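Local coordinates for protein endonuclease III (Geobacillus stearothermophilus, PDB 1ORN) that probably excises oxidised pyrimidines from DNA in base excision repair and cleaves the strand, through a covalent enzyme-DNA intermediate, at residues Ile38-Ser43 with Gly122-Asn127; Arg110-Leu115 with Val128-Ala133; Arg31-Leu36 with Val132-Pro137; Cys26-Arg31 with Leu50-Thr55. All coordinates share one frame; numbering follows the deposited sequence.

Three of the contacts use helix 123-134, the second helix of the helix-hairpin-helix motif. Interaction 1 lies at its N-terminal end, where the DNA phosphate is bound and Lys124 is covalently linked in the trapped complex. Interaction 2 packs the first helix of the motif on it; the centres of interactions 1 and 2 are about 9 Å apart. Interaction 3 uses its C-terminal end and shares helix 33-43 with interaction 1; its centre is about 7 Å from that of interaction 2. Interaction 4 lies about 12 Å from interaction 1, centre to centre, and ties the segment before helix 33-43 to helix 48-61. Val40 CG2 and Leu28 CD1, 3.8 Å apart, join interactions 1 and 4.

Interaction 1 (Ile38-Ser43 with Gly122-Asn127). With nucleotides of chain B.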
# COMPACT_ATOMS: atom_id res chain seq x y z
N ILE C 38 -6.97 10.24 1.10
CA ILE C 38 -6.08 11.07 1.90
C ILE C 38 -5.18 10.20 2.77
O ILE C 38 -3.97 10.43 2.87
CB ILE C 38 -6.86 12.03 2.83
CG1 ILE C 38 -7.69 13.01 1.99
CG2 ILE C 38 -5.88 12.77 3.75
CD1 ILE C 38 -6.86 13.87 1.05
N ALA C 39 -5.77 9.20 3.41
CA ALA C 39 -5.01 8.31 4.28
C ALA C 39 -3.87 7.58 3.57
O ALA C 39 -2.76 7.48 4.11
CB ALA C 39 -5.95 7.30 4.94
N VAL C 40 -4.13 7.09 2.36
CA VAL C 40 -3.11 6.36 1.62
C VAL C 40 -2.00 7.31 1.16
O VAL C 40 -0.83 6.95 1.17
CB VAL C 40 -3.72 5.62 0.41
CG1 VAL C 40 -2.63 4.87 -0.36
CG2 VAL C 40 -4.76 4.62 0.91
N VAL C 41 -2.37 8.53 0.80
CA VAL C 41 -1.36 9.51 0.38
C VAL C 41 -0.42 9.78 1.56
O VAL C 41 0.80 9.84 1.41
CB VAL C 41 -2.01 10.85 -0.07
CG1 VAL C 41 -0.95 11.96 -0.16
CG2 VAL C 41 -2.66 10.66 -1.44
N LEU C 42 -1.01 9.92 2.75
CA LEU C 42 -0.23 10.17 3.96
C LEU C 42 0.61 8.95 4.35
O LEU C 42 1.68 9.08 4.96
CB LEU C 42 -1.16 10.54 5.13
CG LEU C 42 -1.93 11.87 5.07
CD1 LEU C 42 -2.80 12.01 6.30
CD2 LEU C 42 -0.94 13.04 4.98
N SER C 43 0.13 7.76 3.98
CA SER C 43 0.77 6.49 4.28
C SER C 43 2.14 6.25 3.64
O SER C 43 2.90 5.39 4.10
CB SER C 43 -0.17 5.34 3.88
OG SER C 43 0.42 4.07 4.10
N GLY C 122 0.84 7.99 -6.81
CA GLY C 122 1.56 7.21 -7.80
C GLY C 122 0.82 5.90 -8.04
O GLY C 122 -0.32 5.73 -7.60
N ARG C 123 1.46 4.95 -8.69
CA ARG C 123 0.79 3.69 -8.96
C ARG C 123 0.39 2.91 -7.70
O ARG C 123 -0.70 2.35 -7.64
CB ARG C 123 1.65 2.82 -9.89
CG ARG C 123 0.93 1.56 -10.36
CD ARG C 123 1.45 1.06 -11.70
NE ARG C 123 0.79 -0.19 -12.07
CZ ARG C 123 0.56 -0.57 -13.32
NH1 ARG C 123 0.92 0.19 -14.35
NH2 ARG C 123 -0.04 -1.73 -13.55
N LYS C 124 1.25 2.89 -6.68
CA LYS C 124 0.91 2.17 -5.46
C LYS C 124 -0.35 2.76 -4.81
O LYS C 124 -1.27 2.03 -4.45
CB LYS C 124 2.09 2.21 -4.47
CG LYS C 124 1.83 1.57 -3.09
CD LYS C 124 1.37 2.59 -2.06
CE LYS C 124 1.25 1.95 -0.66
NZ LYS C 124 0.81 2.88 0.44
N THR C 125 -0.37 4.08 -4.66
CA THR C 125 -1.50 4.75 -4.03
C THR C 125 -2.78 4.52 -4.81
O THR C 125 -3.82 4.17 -4.23
CB THR C 125 -1.21 6.25 -3.89
OG1 THR C 125 -0.08 6.42 -3.01
CG2 THR C 125 -2.40 7.00 -3.31
N ALA C 126 -2.72 4.69 -6.13
CA ALA C 126 -3.90 4.49 -6.96
C ALA C 126 -4.43 3.06 -6.88
O ALA C 126 -5.64 2.84 -6.81
CB ALA C 126 -3.59 4.86 -8.42
N ASN C 127 -3.53 2.08 -6.88
CA ASN C 127 -3.95 0.68 -6.78
C ASN C 127 -4.64 0.37 -5.45
O ASN C 127 -5.63 -0.38 -5.43
CB ASN C 127 -2.77 -0.27 -6.98
CG ASN C 127 -2.41 -0.45 -8.45
OD1 ASN C 127 -3.16 -0.03 -9.33
ND2 ASN C 127 -1.28 -1.08 -8.72
P DT B 9 3.24 5.89 -4.87
OP1 DT B 9 1.76 6.00 -4.89
OP2 DT B 9 3.93 4.96 -5.80
O5' DT B 9 3.84 7.34 -5.07
C5' DT B 9 3.41 8.39 -4.23
C4' DT B 9 4.12 9.68 -4.58
O4' DT B 9 5.48 9.63 -4.09
C3' DT B 9 4.19 9.97 -6.08
O3' DT B 9 3.55 11.22 -6.34
C2' DT B 9 5.68 10.01 -6.39
C1' DT B 9 6.34 10.27 -5.04
N1 DT B 9 7.70 9.71 -4.88
C2 DT B 9 8.70 10.51 -4.35
O2 DT B 9 8.52 11.67 -4.03
N3 DT B 9 9.93 9.90 -4.22
C4 DT B 9 10.25 8.61 -4.57
O4 DT B 9 11.40 8.19 -4.40
C5 DT B 9 9.16 7.83 -5.13
C7 DT B 9 9.42 6.42 -5.56
C6 DT B 9 7.96 8.41 -5.25
P DG B 8 5.68 2.39 1.52
OP1 DG B 8 6.59 1.45 0.82
OP2 DG B 8 6.11 2.99 2.81
O5' DG B 8 5.32 3.58 0.53
C5' DG B 8 5.18 3.37 -0.87
C4' DG B 8 4.86 4.69 -1.54
O4' DG B 8 5.89 5.65 -1.22
C3' DG B 8 4.73 4.69 -3.06
O3' DG B 8 3.65 5.58 -3.35
C2' DG B 8 6.07 5.23 -3.53
C1' DG B 8 6.48 6.17 -2.41
N9 DG B 8 7.92 6.27 -2.16
C8 DG B 8 8.85 5.27 -2.27
N7 DG B 8 10.05 5.66 -1.92
C5 DG B 8 9.90 6.99 -1.57
C6 DG B 8 10.85 7.94 -1.09
O6 DG B 8 12.05 7.78 -0.85
N1 DG B 8 10.27 9.19 -0.89
C2 DG B 8 8.95 9.49 -1.10
N2 DG B 8 8.58 10.76 -0.86
N3 DG B 8 8.05 8.61 -1.53
C4 DG B 8 8.59 7.39 -1.74
O HOH W 1 0.87 5.61 -0.53
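Val40 on helix 33-43 meets Thr125 on helix 123-134 methyl to methyl, with Val40 CG1 3.6 Å from Thr125 CG2. The two side chains pass alongside each other, pointing opposite ways. Val41 adds a looser touch through its CG2, 4.1 Å from the same Thr125 CG2. Thr125 has a polar branch as well. Its OG1 stands beside its own backbone N (chi1 -63°), and both groups serve one phosphate oxygen. Thr125 OG1 donates to OP1 of DT9 of chain B at 2.7 Å. Thr125 N donates to that OP1 at 2.9 Å. Gly122 N, at the N-cap position, is a third donor to this oxygen. Lys124 N makes a weak bond to OP2. This grip on a backbone phosphate by the N-terminal end of the second helix is characteristic of the helix-hairpin-helix motif. The end of the helix dipole probably adds a favourable field for the negative phosphate. Water 1 bridges the two helices. It donates to Val40 O and to Thr125 OG1, the latter at 2.8 Å. Thr125 OG1 thus donates to the DNA and accepts from the water. Lys124 is bent at chi2 (-94°), which sets CD 4.0 Å from O3' of DG8 of chain B. Its NZ lies 3.9 Å from Ser43 OG and carries the covalent link of the trapped complex. The short helix segments run at 150° to each other, close to antiparallel. Farther out, Val40 also packs on Leu28, and Val41 on Leu96 of helix 86-103.

Interaction 2 (Arg110-Leu115 with Val128-Ala133); sequences RDRDEL and VVVSVA
Within the helix-hairpin-helix motif, Leu115 of the short helix 112-115 packs on Val129 and Val130 of helix 123-134. Leu115 CD1 does the touching. It presses on Val130 CG1 at 3.5 Å, a snug fit for two methyl groups. It reaches Val129 CG1 at 3.9 Å, and there the side chains cross obliquely. Val130 CG1 has several neighbours. Chi1 of -58° sets it beside its own backbone N, anti to the carbonyl carbon. There it also meets the backbone that leads into the short helix: Arg110 O at 3.6 Å and Arg112 N slightly farther off. The CB of Arg112 comes to 4.1 Å from the same Val130 CG1. The start of the short helix is fixed by a cap. Asp111 sits at the N-cap position, and its OD2 accepts from Glu114 N at 2.7 Å, on the anti side and 30° out of the carboxylate plane. Arg112 turns its end away from the valines. Its NE and NH2 grip Asp113 OD1 side-on, in the guanidinium plane, with NE at 3.0 Å. Its NH1 bonds instead to Asn127 OD1 on helix 123-134. The hairpin between the two helices holds the sodium ion, at Met116, Leu118 and Val121. The contact therefore divides by chemistry. Apolar branches fit the two helices together. The cap and salt bridge hold polar groups at the start of the short helix, and the bond from Arg112 to Asn127 is a polar tie between the two helices.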
# COMPACT_ATOMS: atom_id res chain seq x y z
N ARG C 110 -12.85 6.65 -9.98
CA ARG C 110 -12.69 5.22 -9.79
C ARG C 110 -11.68 4.58 -10.73
O ARG C 110 -11.41 3.39 -10.65
CB ARG C 110 -14.05 4.53 -9.93
CG ARG C 110 -15.08 5.05 -8.94
CD ARG C 110 -16.36 4.23 -8.91
NE ARG C 110 -17.25 4.68 -7.85
CZ ARG C 110 -18.40 4.09 -7.52
NH1 ARG C 110 -18.80 3.01 -8.16
NH2 ARG C 110 -19.14 4.58 -6.53
N ASP C 111 -11.11 5.39 -11.62
CA ASP C 111 -10.12 4.90 -12.57
C ASP C 111 -8.71 5.06 -12.02
O ASP C 111 -8.34 6.13 -11.54
CB ASP C 111 -10.25 5.67 -13.89
CG ASP C 111 -9.22 5.23 -14.90
OD1 ASP C 111 -9.32 4.09 -15.39
OD2 ASP C 111 -8.31 6.03 -15.20
N ARG C 112 -7.92 4.00 -12.10
CA ARG C 112 -6.55 3.99 -11.59
C ARG C 112 -5.67 5.04 -12.28
O ARG C 112 -4.98 5.82 -11.63
CB ARG C 112 -5.97 2.58 -11.75
CG ARG C 112 -4.82 2.24 -10.82
CD ARG C 112 -3.53 2.84 -11.32
NE ARG C 112 -3.26 2.42 -12.69
CZ ARG C 112 -2.98 1.18 -13.07
NH1 ARG C 112 -2.94 0.20 -12.18
NH2 ARG C 112 -2.76 0.91 -14.35
N ASP C 113 -5.70 5.08 -13.61
CA ASP C 113 -4.89 6.05 -14.34
C ASP C 113 -5.33 7.48 -14.09
O ASP C 113 -4.52 8.40 -14.15
CB ASP C 113 -4.92 5.74 -15.84
CG ASP C 113 -4.01 4.59 -16.21
OD1 ASP C 113 -3.56 3.86 -15.29
OD2 ASP C 113 -3.74 4.40 -17.42
N GLU C 114 -6.62 7.69 -13.81
CA GLU C 114 -7.09 9.04 -13.52
C GLU C 114 -6.59 9.44 -12.13
O GLU C 114 -6.20 10.58 -11.91
CB GLU C 114 -8.61 9.13 -13.57
CG GLU C 114 -9.22 9.04 -14.97
CD GLU C 114 -8.59 10.03 -15.95
OE1 GLU C 114 -8.46 11.23 -15.60
OE2 GLU C 114 -8.24 9.62 -17.07
N LEU C 115 -6.60 8.49 -11.19
CA LEU C 115 -6.13 8.79 -9.84
C LEU C 115 -4.66 9.22 -9.87
O LEU C 115 -4.25 10.10 -9.12
CB LEU C 115 -6.29 7.58 -8.92
CG LEU C 115 -7.71 7.25 -8.47
CD1 LEU C 115 -7.75 5.86 -7.85
CD2 LEU C 115 -8.19 8.30 -7.48
N VAL C 128 -4.13 0.91 -4.35
CA VAL C 128 -4.77 0.67 -3.06
C VAL C 128 -6.18 1.23 -3.08
O VAL C 128 -7.13 0.56 -2.67
CB VAL C 128 -4.00 1.32 -1.90
CG1 VAL C 128 -4.84 1.26 -0.62
CG2 VAL C 128 -2.68 0.60 -1.69
N VAL C 129 -6.32 2.46 -3.56
CA VAL C 129 -7.62 3.10 -3.60
C VAL C 129 -8.65 2.36 -4.46
O VAL C 129 -9.76 2.09 -4.00
CB VAL C 129 -7.50 4.57 -4.07
CG1 VAL C 129 -8.89 5.21 -4.22
CG2 VAL C 129 -6.68 5.35 -3.04
N VAL C 130 -8.31 2.02 -5.70
CA VAL C 130 -9.29 1.34 -6.54
C VAL C 130 -9.66 -0.04 -6.00
O VAL C 130 -10.80 -0.49 -6.14
CB VAL C 130 -8.82 1.20 -8.02
CG1 VAL C 130 -8.53 2.58 -8.59
CG2 VAL C 130 -7.60 0.30 -8.11
N SER C 131 -8.69 -0.69 -5.36
CA SER C 131 -8.91 -2.02 -4.81
C SER C 131 -9.75 -2.02 -3.55
O SER C 131 -10.76 -2.73 -3.46
CB SER C 131 -7.56 -2.67 -4.50
OG SER C 131 -7.74 -3.92 -3.86
N VAL C 132 -9.34 -1.22 -2.58
CA VAL C 132 -10.05 -1.16 -1.31
C VAL C 132 -11.38 -0.42 -1.38
O VAL C 132 -12.40 -0.91 -0.89
CB VAL C 132 -9.13 -0.54 -0.24
CG1 VAL C 132 -9.83 -0.53 1.11
CG2 VAL C 132 -7.93 -1.47 -0.17
N ALA C 133 -11.39 0.75 -2.01
CA ALA C 133 -12.61 1.55 -2.12
C ALA C 133 -13.62 1.08 -3.16
O ALA C 133 -14.83 1.10 -2.90
CB ALA C 133 -12.25 3.00 -2.39

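Interaction 3 (Arg31-Leu36 with Val132-Pro137)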
# COMPACT_ATOMS: atom_id res chain seq x y z
N ARG C 31 -13.78 5.94 6.45
CA ARG C 31 -15.23 5.73 6.36
C ARG C 31 -15.78 5.89 4.94
O ARG C 31 -16.91 5.50 4.66
CB ARG C 31 -15.94 6.70 7.31
CG ARG C 31 -15.70 6.38 8.78
CD ARG C 31 -16.06 7.56 9.67
NE ARG C 31 -15.16 8.69 9.45
CZ ARG C 31 -15.22 9.84 10.12
NH1 ARG C 31 -16.14 10.02 11.06
NH2 ARG C 31 -14.35 10.81 9.86
N ASN C 32 -14.97 6.45 4.04
CA ASN C 32 -15.39 6.64 2.66
C ASN C 32 -14.15 6.74 1.75
O ASN C 32 -13.02 6.84 2.24
CB ASN C 32 -16.27 7.89 2.54
CG ASN C 32 -15.57 9.14 3.02
OD1 ASN C 32 -14.55 9.54 2.47
ND2 ASN C 32 -16.12 9.77 4.05
N PRO C 33 -14.35 6.71 0.42
CA PRO C 33 -13.25 6.79 -0.56
C PRO C 33 -12.35 8.00 -0.45
O PRO C 33 -11.15 7.90 -0.70
CB PRO C 33 -13.98 6.72 -1.90
CG PRO C 33 -15.20 5.89 -1.56
CD PRO C 33 -15.64 6.53 -0.27
N PHE C 34 -12.92 9.15 -0.10
CA PHE C 34 -12.14 10.38 0.04
C PHE C 34 -11.21 10.25 1.23
O PHE C 34 -10.04 10.60 1.15
CB PHE C 34 -13.06 11.59 0.22
CG PHE C 34 -12.32 12.89 0.37
CD1 PHE C 34 -11.44 13.32 -0.63
CD2 PHE C 34 -12.48 13.68 1.50
CE1 PHE C 34 -10.74 14.52 -0.49
CE2 PHE C 34 -11.78 14.87 1.65
CZ PHE C 34 -10.91 15.30 0.64
N GLU C 35 -11.73 9.76 2.35
CA GLU C 35 -10.88 9.58 3.53
C GLU C 35 -9.81 8.54 3.22
O GLU C 35 -8.68 8.66 3.68
CB GLU C 35 -11.70 9.12 4.74
CG GLU C 35 -12.47 10.23 5.42
CD GLU C 35 -13.17 9.76 6.68
OE1 GLU C 35 -13.86 10.59 7.31
OE2 GLU C 35 -13.04 8.57 7.04
N LEU C 36 -10.16 7.51 2.44
CA LEU C 36 -9.16 6.50 2.10
C LEU C 36 -8.05 7.14 1.28
O LEU C 36 -6.87 6.93 1.55
CB LEU C 36 -9.76 5.34 1.30
CG LEU C 36 -8.75 4.27 0.87
CD1 LEU C 36 -8.08 3.63 2.08
CD2 LEU C 36 -9.44 3.21 0.02
N VAL C 132 -9.34 -1.22 -2.58
CA VAL C 132 -10.05 -1.16 -1.31
C VAL C 132 -11.38 -0.42 -1.38
O VAL C 132 -12.40 -0.91 -0.89
CB VAL C 132 -9.13 -0.54 -0.24
CG1 VAL C 132 -9.83 -0.53 1.11
CG2 VAL C 132 -7.93 -1.47 -0.17
N ALA C 133 -11.39 0.75 -2.01
CA ALA C 133 -12.61 1.55 -2.12
C ALA C 133 -13.62 1.08 -3.16
O ALA C 133 -14.83 1.10 -2.90
CB ALA C 133 -12.25 3.00 -2.39
N PHE C 134 -13.15 0.67 -4.33
CA PHE C 134 -14.06 0.29 -5.41
C PHE C 134 -14.05 -1.16 -5.85
O PHE C 134 -14.64 -1.51 -6.86
CB PHE C 134 -13.80 1.20 -6.61
CG PHE C 134 -13.77 2.66 -6.25
CD1 PHE C 134 -14.88 3.28 -5.69
CD2 PHE C 134 -12.62 3.42 -6.46
CE1 PHE C 134 -14.85 4.63 -5.33
CE2 PHE C 134 -12.58 4.76 -6.10
CZ PHE C 134 -13.70 5.37 -5.54
N GLY C 135 -13.36 -2.01 -5.08
CA GLY C 135 -13.31 -3.42 -5.40
C GLY C 135 -12.68 -3.80 -6.72
O GLY C 135 -12.88 -4.91 -7.20
N VAL C 136 -11.92 -2.88 -7.32
CA VAL C 136 -11.27 -3.17 -8.59
C VAL C 136 -10.01 -3.98 -8.33
O VAL C 136 -9.16 -3.57 -7.54
CB VAL C 136 -10.86 -1.88 -9.34
CG1 VAL C 136 -10.18 -2.24 -10.66
CG2 VAL C 136 -12.08 -1.01 -9.61
N PRO C 137 -9.87 -5.14 -8.98
CA PRO C 137 -8.67 -5.94 -8.75
C PRO C 137 -7.40 -5.19 -9.13
O PRO C 137 -7.29 -4.60 -10.20
CB PRO C 137 -8.91 -7.18 -9.61
CG PRO C 137 -9.81 -6.68 -10.70
CD PRO C 137 -10.77 -5.79 -9.96
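Pro33 and Leu36, at the start of helix 33-43, pack on Val132, Ala133 and Phe134, at the C-terminal end of helix 123-134, the second helix of the helix-hairpin-helix motif. The contacts across are apolar. Leu36 has CG anti to the backbone N (chi1 177°). Its CD2 touches Ala133 CB at 3.7 Å and Val132 CB at 3.8 Å. Pro33 CB lies 4.1 Å from Ala133 CB and 3.9 Å from Phe134 CZ. Pro33 and Phe134 cross at about a right angle. Ala133 CB sits over the centre of one face of the Phe134 ring, and Arg110 also touches that side chain. In segment 31-36 the polar bonds are mostly local. Asn32 is the N-cap, and its OD1 accepts from Glu35 N at 2.8 Å. Glu35 OE2 takes two donors: Arg31 N at 2.8 Å, and Arg31 NE through its syn lone pair. Arg31 NH2 reaches Glu35 OE1 to complete the salt bridge, though as a hydrogen bond it is weak. At the far end, Gly135 leaves the helix with positive phi (61°), and Val136 N bonds back to Val130 O. The helices thus meet through apolar contacts, while one cap and a salt bridge satisfy polar groups at the start of helix 33-43.

Interaction 4 (Cys26-Arg31 with Leu50-Thr55). With nucleotides of chain A.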
# COMPACT_ATOMS: atom_id res chain seq x y z
N CYS C 26 -6.79 -4.13 4.83
CA CYS C 26 -6.20 -2.79 4.81
C CYS C 26 -6.34 -2.29 6.25
O CYS C 26 -7.44 -2.28 6.79
CB CYS C 26 -6.96 -1.87 3.86
SG CYS C 26 -6.44 -0.14 3.94
N GLU C 27 -5.23 -1.87 6.85
CA GLU C 27 -5.29 -1.40 8.23
C GLU C 27 -5.48 0.10 8.42
O GLU C 27 -5.45 0.59 9.55
CB GLU C 27 -4.04 -1.87 8.99
CG GLU C 27 -3.84 -3.38 8.95
CD GLU C 27 -2.95 -3.90 10.06
OE1 GLU C 27 -3.41 -3.97 11.22
OE2 GLU C 27 -1.78 -4.24 9.79
N LEU C 28 -5.68 0.84 7.33
CA LEU C 28 -5.90 2.28 7.44
C LEU C 28 -7.37 2.56 7.73
O LEU C 28 -8.25 2.10 6.99
CB LEU C 28 -5.49 2.99 6.14
CG LEU C 28 -4.00 2.99 5.80
CD1 LEU C 28 -3.83 3.61 4.42
CD2 LEU C 28 -3.21 3.77 6.84
N VAL C 29 -7.63 3.30 8.80
CA VAL C 29 -9.00 3.62 9.19
C VAL C 29 -9.60 4.69 8.28
O VAL C 29 -9.02 5.76 8.09
CB VAL C 29 -9.04 4.10 10.66
CG1 VAL C 29 -10.46 4.49 11.05
CG2 VAL C 29 -8.51 3.00 11.58
N HIS C 30 -10.76 4.38 7.71
CA HIS C 30 -11.47 5.30 6.82
C HIS C 30 -12.95 4.95 6.75
O HIS C 30 -13.33 3.79 6.93
CB HIS C 30 -10.88 5.23 5.41
CG HIS C 30 -11.08 3.90 4.75
ND1 HIS C 30 -10.37 2.77 5.10
CD2 HIS C 30 -11.93 3.52 3.76
CE1 HIS C 30 -10.76 1.76 4.35
NE2 HIS C 30 -11.71 2.18 3.53
N ARG C 31 -13.78 5.94 6.45
CA ARG C 31 -15.23 5.73 6.36
C ARG C 31 -15.78 5.89 4.94
O ARG C 31 -16.91 5.50 4.66
CB ARG C 31 -15.94 6.70 7.31
CG ARG C 31 -15.70 6.38 8.78
CD ARG C 31 -16.06 7.56 9.67
NE ARG C 31 -15.16 8.69 9.45
CZ ARG C 31 -15.22 9.84 10.12
NH1 ARG C 31 -16.14 10.02 11.06
NH2 ARG C 31 -14.35 10.81 9.86
N LEU C 50 0.78 5.56 12.95
CA LEU C 50 0.87 7.01 12.99
C LEU C 50 -0.14 7.68 12.07
O LEU C 50 -0.64 8.76 12.38
CB LEU C 50 2.28 7.47 12.61
CG LEU C 50 3.16 7.98 13.76
CD1 LEU C 50 2.52 9.22 14.38
CD2 LEU C 50 3.33 6.88 14.80
N VAL C 51 -0.44 7.06 10.94
CA VAL C 51 -1.41 7.64 10.04
C VAL C 51 -2.78 7.64 10.70
O VAL C 51 -3.51 8.63 10.65
CB VAL C 51 -1.51 6.87 8.70
CG1 VAL C 51 -2.68 7.39 7.89
CG2 VAL C 51 -0.20 7.02 7.92
N ASN C 52 -3.14 6.52 11.33
CA ASN C 52 -4.44 6.40 11.99
C ASN C 52 -4.58 7.35 13.18
O ASN C 52 -5.66 7.88 13.43
CB ASN C 52 -4.69 4.96 12.43
CG ASN C 52 -4.88 4.02 11.26
OD1 ASN C 52 -5.44 4.40 10.23
ND2 ASN C 52 -4.43 2.78 11.42
N LYS C 53 -3.49 7.56 13.92
CA LYS C 53 -3.54 8.46 15.06
C LYS C 53 -3.78 9.89 14.57
O LYS C 53 -4.55 10.64 15.16
CB LYS C 53 -2.23 8.39 15.86
CG LYS C 53 -1.05 9.07 15.19
N VAL C 54 -3.12 10.25 13.47
CA VAL C 54 -3.26 11.58 12.89
C VAL C 54 -4.62 11.82 12.23
O VAL C 54 -5.28 12.83 12.50
CB VAL C 54 -2.15 11.87 11.86
CG1 VAL C 54 -2.41 13.17 11.13
CG2 VAL C 54 -0.80 11.93 12.56
N THR C 55 -5.06 10.90 11.38
CA THR C 55 -6.34 11.08 10.71
C THR C 55 -7.51 11.04 11.69
O THR C 55 -8.59 11.55 11.39
CB THR C 55 -6.56 10.05 9.58
OG1 THR C 55 -6.64 8.72 10.13
CG2 THR C 55 -5.42 10.11 8.59
P DG A 8 6.91 13.73 15.63
OP1 DG A 8 5.58 14.13 16.14
OP2 DG A 8 8.14 14.25 16.29
O5' DG A 8 6.97 12.14 15.62
C5' DG A 8 5.96 11.40 14.95
C4' DG A 8 6.16 9.92 15.17
O4' DG A 8 7.15 9.39 14.27
C3' DG A 8 6.61 9.54 16.58
O3' DG A 8 5.85 8.42 17.03
C2' DG A 8 8.07 9.18 16.41
C1' DG A 8 8.11 8.64 14.99
N9 DG A 8 9.40 8.79 14.30
C8 DG A 8 10.23 9.88 14.33
N7 DG A 8 11.30 9.72 13.60
C5 DG A 8 11.17 8.45 13.07
C6 DG A 8 12.03 7.72 12.20
O6 DG A 8 13.11 8.07 11.70
N1 DG A 8 11.52 6.46 11.91
C2 DG A 8 10.33 5.96 12.39
N2 DG A 8 10.01 4.72 11.99
N3 DG A 8 9.53 6.63 13.20
C4 DG A 8 10.00 7.85 13.49
O HOH W 2 -6.27 6.47 8.57
O HOH W 3 -8.82 7.66 10.63
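Asn52 faces Val29 and Glu27 with CG beside its own backbone N and anti to the carbonyl carbon (chi1 -68°). Its amide then bonds twice to the backbone of the loop between helix 7-20 and helix 33-43. The contact joins this loop to helix 48-61 in the all-helical HhH-GPD fold. Asn52 OD1 accepts from Val29 N at 2.8 Å. The N-H points almost straight at it (174°), but the donor stands above the carbonyl plane, 37° out of it. Asn52 ND2 donates to Glu27 O at 3.1 Å. The pair fixes the amide rotation and holds two peptide groups of the segment. Val29 CG2 lies close to the same amide, 3.6 Å from Asn52 OD1. Apolar packing is added by Leu28, whose CD2 meets Val51 CG1 at 3.8 Å. Two waters extend the join toward Thr55. Water 2 donates to Val29 O and Asn52 OD1 and accepts from Thr55 OG1 at 2.8 Å. Water 3 donates to Val29 O and Thr55 OG1. His30 turns away from helix 48-61. Its ND1 donates in the ring plane to Leu28 O at 2.9 Å, a bond within the segment. The carboxylate of Glu27 bonds to Tyr190 and Arg189 on helix 177-191. On helix 48-61, Leu50 CD2 lies 3.7 Å from O3' of DG8 of chain A, a packing contact with the DNA sugar. One asparagine amide thus bonds a backbone N-H and a backbone C=O of the irregular segment, with two waters bridging beside it.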